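Local coordinates for protein alanine racemase (PDB 3HUR) that belongs to the alanine racemase family, pairing an N-terminal TIM-barrel-type domain with a mostly beta C-terminal domain, at residues A[8-22]-A[245-257]. Sequence-based numbering, arbitrary orientation.
Sequences RPTWVSVDLDAAAHN and LHLERIFSVCSEI. With SO4 (sulfate ion), chain D.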
loop_
_atom_site.group_PDB
_atom_site.type_symbol
_atom_site.label_atom_id
_atom_site.label_comp_id
_atom_site.label_asym_id
_atom_site.label_seq_id
_atom_site.Cartn_x
_atom_site.Cartn_y
_atom_site.Cartn_z
ATOM N N ARG A 8 18.633 13.327 11.304
ATOM C CA ARG A 8 17.220 13.404 11.766
ATOM C C ARG A 8 16.416 14.392 10.871
ATOM O O ARG A 8 16.155 15.534 11.273
ATOM C CB ARG A 8 17.220 13.892 13.231
ATOM C CG ARG A 8 15.862 14.172 13.863
ATOM C CD ARG A 8 15.417 13.075 14.772
ATOM N NE ARG A 8 16.349 12.768 15.865
ATOM C CZ ARG A 8 16.615 11.530 16.288
ATOM N NH1 ARG A 8 17.476 11.331 17.285
ATOM N NH2 ARG A 8 16.036 10.470 15.707
ATOM N N PRO A 9 16.096 13.965 9.648
ATOM C CA PRO A 9 15.557 14.839 8.611
ATOM C C PRO A 9 14.112 15.152 8.811
ATOM O O PRO A 9 13.612 16.192 8.318
ATOM C CB PRO A 9 15.715 14.033 7.334
ATOM C CG PRO A 9 15.914 12.582 7.764
ATOM C CD PRO A 9 16.563 12.679 9.121
ATOM N N THR A 10 13.418 14.267 9.521
ATOM C CA THR A 10 12.058 14.540 9.842
ATOM C C THR A 10 11.799 14.107 11.275
ATOM O O THR A 10 12.507 13.266 11.797
ATOM C CB THR A 10 11.136 13.780 8.897
ATOM O OG1 THR A 10 11.400 12.364 8.985
ATOM C CG2 THR A 10 11.296 14.250 7.494
ATOM N N TRP A 11 10.787 14.674 11.908
ATOM C CA TRP A 11 10.416 14.297 13.252
ATOM C C TRP A 11 9.012 14.830 13.626
ATOM O O TRP A 11 8.463 15.693 12.933
ATOM C CB TRP A 11 11.466 14.817 14.232
ATOM C CG TRP A 11 11.582 16.289 14.295
ATOM C CD1 TRP A 11 10.922 17.126 15.134
ATOM C CD2 TRP A 11 12.438 17.121 13.488
ATOM N NE1 TRP A 11 11.290 18.445 14.883
ATOM C CE2 TRP A 11 12.214 18.458 13.874
ATOM C CE3 TRP A 11 13.370 16.860 12.472
ATOM C CZ2 TRP A 11 12.893 19.507 13.312
ATOM C CZ3 TRP A 11 14.012 17.909 11.895
ATOM C CH2 TRP A 11 13.787 19.220 12.318
ATOM N N VAL A 12 8.441 14.300 14.704
ATOM C CA VAL A 12 7.158 14.771 15.270
ATOM C C VAL A 12 7.501 15.580 16.461
ATOM O O VAL A 12 8.111 15.079 17.385
ATOM C CB VAL A 12 6.243 13.664 15.822
ATOM C CG1 VAL A 12 4.952 14.291 16.418
ATOM C CG2 VAL A 12 5.903 12.667 14.747
ATOM N N SER A 13 7.084 16.838 16.424
ATOM C CA SER A 13 7.397 17.803 17.443
ATOM C C SER A 13 6.158 17.903 18.350
ATOM O O SER A 13 5.070 18.177 17.874
ATOM C CB SER A 13 7.686 19.137 16.761
ATOM O OG SER A 13 7.850 20.122 17.740
ATOM N N VAL A 14 6.354 17.705 19.640
ATOM C CA VAL A 14 5.302 17.615 20.619
ATOM C C VAL A 14 5.493 18.708 21.699
ATOM O O VAL A 14 6.452 18.686 22.468
ATOM C CB VAL A 14 5.350 16.251 21.338
ATOM C CG1 VAL A 14 4.265 16.201 22.408
ATOM C CG2 VAL A 14 5.245 15.077 20.347
ATOM N N ASP A 15 4.585 19.662 21.753
ATOM C CA ASP A 15 4.698 20.767 22.686
ATOM C C ASP A 15 3.981 20.444 24.007
ATOM O O ASP A 15 2.735 20.436 24.079
ATOM C CB ASP A 15 4.085 21.993 22.038
ATOM C CG ASP A 15 3.865 23.095 23.010
ATOM O OD1 ASP A 15 4.128 22.873 24.212
ATOM O OD2 ASP A 15 3.410 24.162 22.565
ATOM N N LEU A 16 4.756 20.188 25.046
ATOM C CA LEU A 16 4.182 19.662 26.279
ATOM C C LEU A 16 3.440 20.703 27.037
ATOM O O LEU A 16 2.559 20.350 27.813
ATOM C CB LEU A 16 5.243 19.043 27.186
ATOM C CG LEU A 16 5.904 17.762 26.651
ATOM C CD1 LEU A 16 7.092 17.318 27.505
ATOM C CD2 LEU A 16 4.859 16.652 26.523
ATOM N N ASP A 17 3.776 21.974 26.808
ATOM C CA ASP A 17 3.036 23.089 27.414
ATOM C C ASP A 17 1.594 23.062 26.925
ATOM O O ASP A 17 0.666 23.279 27.696
ATOM C CB ASP A 17 3.592 24.468 27.022
ATOM C CG ASP A 17 4.910 24.823 27.718
ATOM O OD1 ASP A 17 5.055 24.670 28.951
ATOM O OD2 ASP A 17 5.808 25.314 27.005
ATOM N N ALA A 18 1.431 22.832 25.629
ATOM C CA ALA A 18 0.127 22.805 25.015
ATOM C C ALA A 18 -0.658 21.613 25.517
ATOM O O ALA A 18 -1.859 21.725 25.755
ATOM C CB ALA A 18 0.235 22.811 23.480
ATOM N N ALA A 19 -0.001 20.485 25.756
ATOM C CA ALA A 19 -0.734 19.364 26.340
ATOM C C ALA A 19 -1.267 19.731 27.749
ATOM O O ALA A 19 -2.375 19.333 28.134
ATOM C CB ALA A 19 0.134 18.062 26.395
ATOM N N ALA A 20 -0.462 20.469 28.507
ATOM C CA ALA A 20 -0.813 20.822 29.871
ATOM C C ALA A 20 -2.013 21.726 29.794
ATOM O O ALA A 20 -3.035 21.506 30.444
ATOM C CB ALA A 20 0.316 21.522 30.559
ATOM N N HIS A 21 -1.868 22.723 28.943
ATOM C CA HIS A 21 -2.876 23.687 28.674
ATOM C C HIS A 21 -4.200 23.020 28.329
ATOM O O HIS A 21 -5.246 23.449 28.800
ATOM C CB HIS A 21 -2.379 24.573 27.538
ATOM C CG HIS A 21 -3.370 25.581 27.070
ATOM N ND1 HIS A 21 -3.463 26.846 27.621
ATOM C CD2 HIS A 21 -4.281 25.534 26.068
ATOM C CE1 HIS A 21 -4.410 27.523 26.996
ATOM N NE2 HIS A 21 -4.917 26.753 26.043
ATOM N N ASN A 22 -4.172 21.975 27.517
ATOM C CA ASN A 22 -5.410 21.259 27.190
ATOM C C ASN A 22 -6.063 20.641 28.429
ATOM O O ASN A 22 -7.286 20.647 28.537
ATOM C CB ASN A 22 -5.191 20.179 26.124
ATOM C CG ASN A 22 -4.889 20.738 24.767
ATOM O OD1 ASN A 22 -5.097 21.911 24.485
ATOM N ND2 ASN A 22 -4.396 19.887 23.907
ATOM N N LEU A 245 -14.295 26.474 23.502
ATOM C CA LEU A 245 -13.257 25.615 24.060
ATOM C C LEU A 245 -12.061 25.716 23.146
ATOM O O LEU A 245 -12.177 25.504 21.934
ATOM C CB LEU A 245 -13.732 24.184 24.084
ATOM C CG LEU A 245 -12.789 23.163 24.692
ATOM C CD1 LEU A 245 -12.718 23.365 26.187
ATOM C CD2 LEU A 245 -13.307 21.791 24.350
ATOM N N HIS A 246 -10.904 26.032 23.704
ATOM C CA HIS A 246 -9.733 26.255 22.857
ATOM C C HIS A 246 -8.660 25.223 23.107
ATOM O O HIS A 246 -7.630 25.496 23.718
ATOM C CB HIS A 246 -9.219 27.687 23.034
ATOM C CG HIS A 246 -10.283 28.721 22.828
ATOM N ND1 HIS A 246 -10.454 29.804 23.672
ATOM C CD2 HIS A 246 -11.262 28.809 21.893
ATOM C CE1 HIS A 246 -11.481 30.524 23.253
ATOM N NE2 HIS A 246 -11.987 29.944 22.174
ATOM N N LEU A 247 -8.927 24.023 22.630
ATOM C CA LEU A 247 -7.933 22.980 22.684
ATOM C C LEU A 247 -6.856 23.301 21.647
ATOM O O LEU A 247 -7.156 23.721 20.542
ATOM C CB LEU A 247 -8.568 21.605 22.460
ATOM C CG LEU A 247 -9.408 21.102 23.662
ATOM C CD1 LEU A 247 -9.870 19.638 23.509
ATOM C CD2 LEU A 247 -8.675 21.261 24.997
ATOM N N GLU A 248 -5.598 23.165 22.029
ATOM C CA GLU A 248 -4.470 23.354 21.085
ATOM C C GLU A 248 -4.066 21.994 20.497
ATOM O O GLU A 248 -3.961 21.021 21.231
ATOM C CB GLU A 248 -3.282 23.996 21.832
ATOM C CG GLU A 248 -3.379 25.516 22.008
ATOM C CD GLU A 248 -2.576 26.077 23.211
ATOM O OE1 GLU A 248 -1.690 25.388 23.764
ATOM O OE2 GLU A 248 -2.828 27.249 23.611
ATOM N N ARG A 249 -3.847 21.921 19.187
ATOM C CA ARG A 249 -3.165 20.747 18.566
ATOM C C ARG A 249 -1.718 20.764 19.050
ATOM O O ARG A 249 -1.051 21.758 18.896
ATOM C CB ARG A 249 -3.233 20.764 17.029
ATOM C CG ARG A 249 -2.532 19.545 16.335
ATOM C CD ARG A 249 -2.617 19.554 14.768
ATOM N NE ARG A 249 -2.638 20.914 14.223
ATOM C CZ ARG A 249 -1.557 21.680 13.993
ATOM N NH1 ARG A 249 -0.307 21.238 14.223
ATOM N NH2 ARG A 249 -1.729 22.916 13.516
ATOM N N ILE A 250 -1.252 19.687 19.684
ATOM C CA ILE A 250 0.032 19.722 20.362
ATOM C C ILE A 250 1.190 19.221 19.515
ATOM O O ILE A 250 2.348 19.430 19.864
ATOM C CB ILE A 250 0.003 18.970 21.740
ATOM C CG1 ILE A 250 0.089 17.447 21.593
ATOM C CG2 ILE A 250 -1.258 19.328 22.509
ATOM C CD1 ILE A 250 0.129 16.756 22.922
ATOM N N PHE A 251 0.899 18.586 18.400
ATOM C CA PHE A 251 1.954 17.908 17.639
ATOM C C PHE A 251 2.051 18.531 16.255
ATOM O O PHE A 251 1.092 19.109 15.792
ATOM C CB PHE A 251 1.656 16.411 17.513
ATOM C CG PHE A 251 0.343 16.137 16.877
ATOM C CD1 PHE A 251 0.242 15.978 15.532
ATOM C CD2 PHE A 251 -0.808 16.134 17.637
ATOM C CE1 PHE A 251 -0.999 15.765 14.924
ATOM C CE2 PHE A 251 -2.047 15.934 17.053
ATOM C CZ PHE A 251 -2.154 15.749 15.691
ATOM N N SER A 252 3.223 18.388 15.631
ATOM C CA SER A 252 3.507 18.768 14.267
ATOM C C SER A 252 4.465 17.740 13.698
ATOM O O SER A 252 5.238 17.102 14.446
ATOM C CB SER A 252 4.256 20.063 14.251
ATOM O OG SER A 252 3.448 21.155 14.625
ATOM N N VAL A 253 4.421 17.571 12.377
ATOM C CA VAL A 253 5.452 16.841 11.693
ATOM C C VAL A 253 6.333 17.942 11.085
ATOM O O VAL A 253 5.835 18.891 10.463
ATOM C CB VAL A 253 4.923 15.861 10.651
ATOM C CG1 VAL A 253 6.108 15.161 9.936
ATOM C CG2 VAL A 253 4.016 14.831 11.280
ATOM N N CYS A 254 7.635 17.824 11.315
ATOM C CA CYS A 254 8.575 18.802 10.882
ATOM C C CYS A 254 9.685 18.172 10.090
ATOM O O CYS A 254 9.959 16.973 10.197
ATOM C CB CYS A 254 9.242 19.438 12.099
ATOM S SG CYS A 254 8.174 20.300 13.168
ATOM N N SER A 255 10.381 19.034 9.365
ATOM C CA SER A 255 11.598 18.683 8.702
ATOM C C SER A 255 12.502 19.931 8.699
ATOM O O SER A 255 12.281 20.855 9.487
ATOM C CB SER A 255 11.291 18.195 7.294
ATOM O OG SER A 255 12.475 17.808 6.611
ATOM N N GLU A 256 13.508 19.946 7.826
ATOM C CA GLU A 256 14.439 21.063 7.743
ATOM C C GLU A 256 14.981 21.201 6.336
ATOM O O GLU A 256 14.938 20.262 5.583
ATOM C CB GLU A 256 15.590 20.872 8.740
ATOM C CG GLU A 256 16.522 19.718 8.398
ATOM C CD GLU A 256 17.534 19.430 9.488
ATOM O OE1 GLU A 256 18.345 20.306 9.791
ATOM O OE2 GLU A 256 17.536 18.315 10.038
ATOM N N ILE A 257 15.503 22.370 5.996
ATOM C CA ILE A 257 16.059 22.622 4.679
ATOM C C ILE A 257 17.409 21.903 4.605
ATOM O O ILE A 257 18.276 22.189 5.416
ATOM C CB ILE A 257 16.307 24.139 4.468
ATOM C CG1 ILE A 257 15.006 24.919 4.443
ATOM C CG2 ILE A 257 17.083 24.405 3.169
ATOM C CD1 ILE A 257 15.169 26.412 4.145
HETATM S S SO4 D . 18.444 7.738 17.340
HETATM O O1 SO4 D . 17.336 7.555 16.420
HETATM O O2 SO4 D . 19.744 8.065 16.684
HETATM O O3 SO4 D . 17.967 8.776 18.251
HETATM O O4 SO4 D . 18.577 6.465 18.066
#
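Strand 10-15 pairs with strand 251-256 as an antiparallel ladder in the C-terminal beta domain, and residues 246-250, which lead into strand 251-256, continue the contact along the first turns of helix 16-30. Trp11 with Cys254 and Ser13 with Ser252 form the hydrogen-bonded pairs, and Asp15 N extends the ladder to Ile250 O (2.9 Å). On one face, Cys254 CB lies over the five-membered ring of Trp11, 3.9 Å from its centroid, in a CH-pi contact. With chi1 at -62°, Cys254 SG sits beside the backbone N and lies 3.8 Å from Ser13 CB, meeting the indole obliquely. The other face carries Val12, Val14, Val253 and Phe251, with Val12 CG1 packed against Phe251 CB. Near the start of strand 10-15, Ser255 OG donates to Pro9 O over 2.6 Å, nearly in line with the carbonyl. Arg8 donates NH1 and NH2 to a sulfate ion, and NH1 also forms a salt bridge with Asp70 of the second subunit.

At the end of strand 10-15, Asp15 N-caps the helix that follows: its OD1 takes Ala18 N from above the carboxylate plane, and more weakly Asp17 N. Ile250 then wedges against the first turn, CD1 on Ala19 CB and CG2 on Ala18 CB. One turn on, the Asn22 amide reads the backbone of Glu248 at both ends: OD1 accepts from Glu248 N (2.8 Å), while ND2 donates to Glu248 O (2.9 Å) within its own plane. These two bonds fix the rotation of the amide, whose ND2 also binds Ile229 O. The Glu248 carboxylate stacks flat on the His21 ring, planes 2° apart, with OE2 3.2 Å above the ring plane toward its rim.

Strand 372-375 runs parallel to strand 10-15 along its other edge, bonding to Val12 and Val14, while helix 48-57 packs on Leu16 and Ala19.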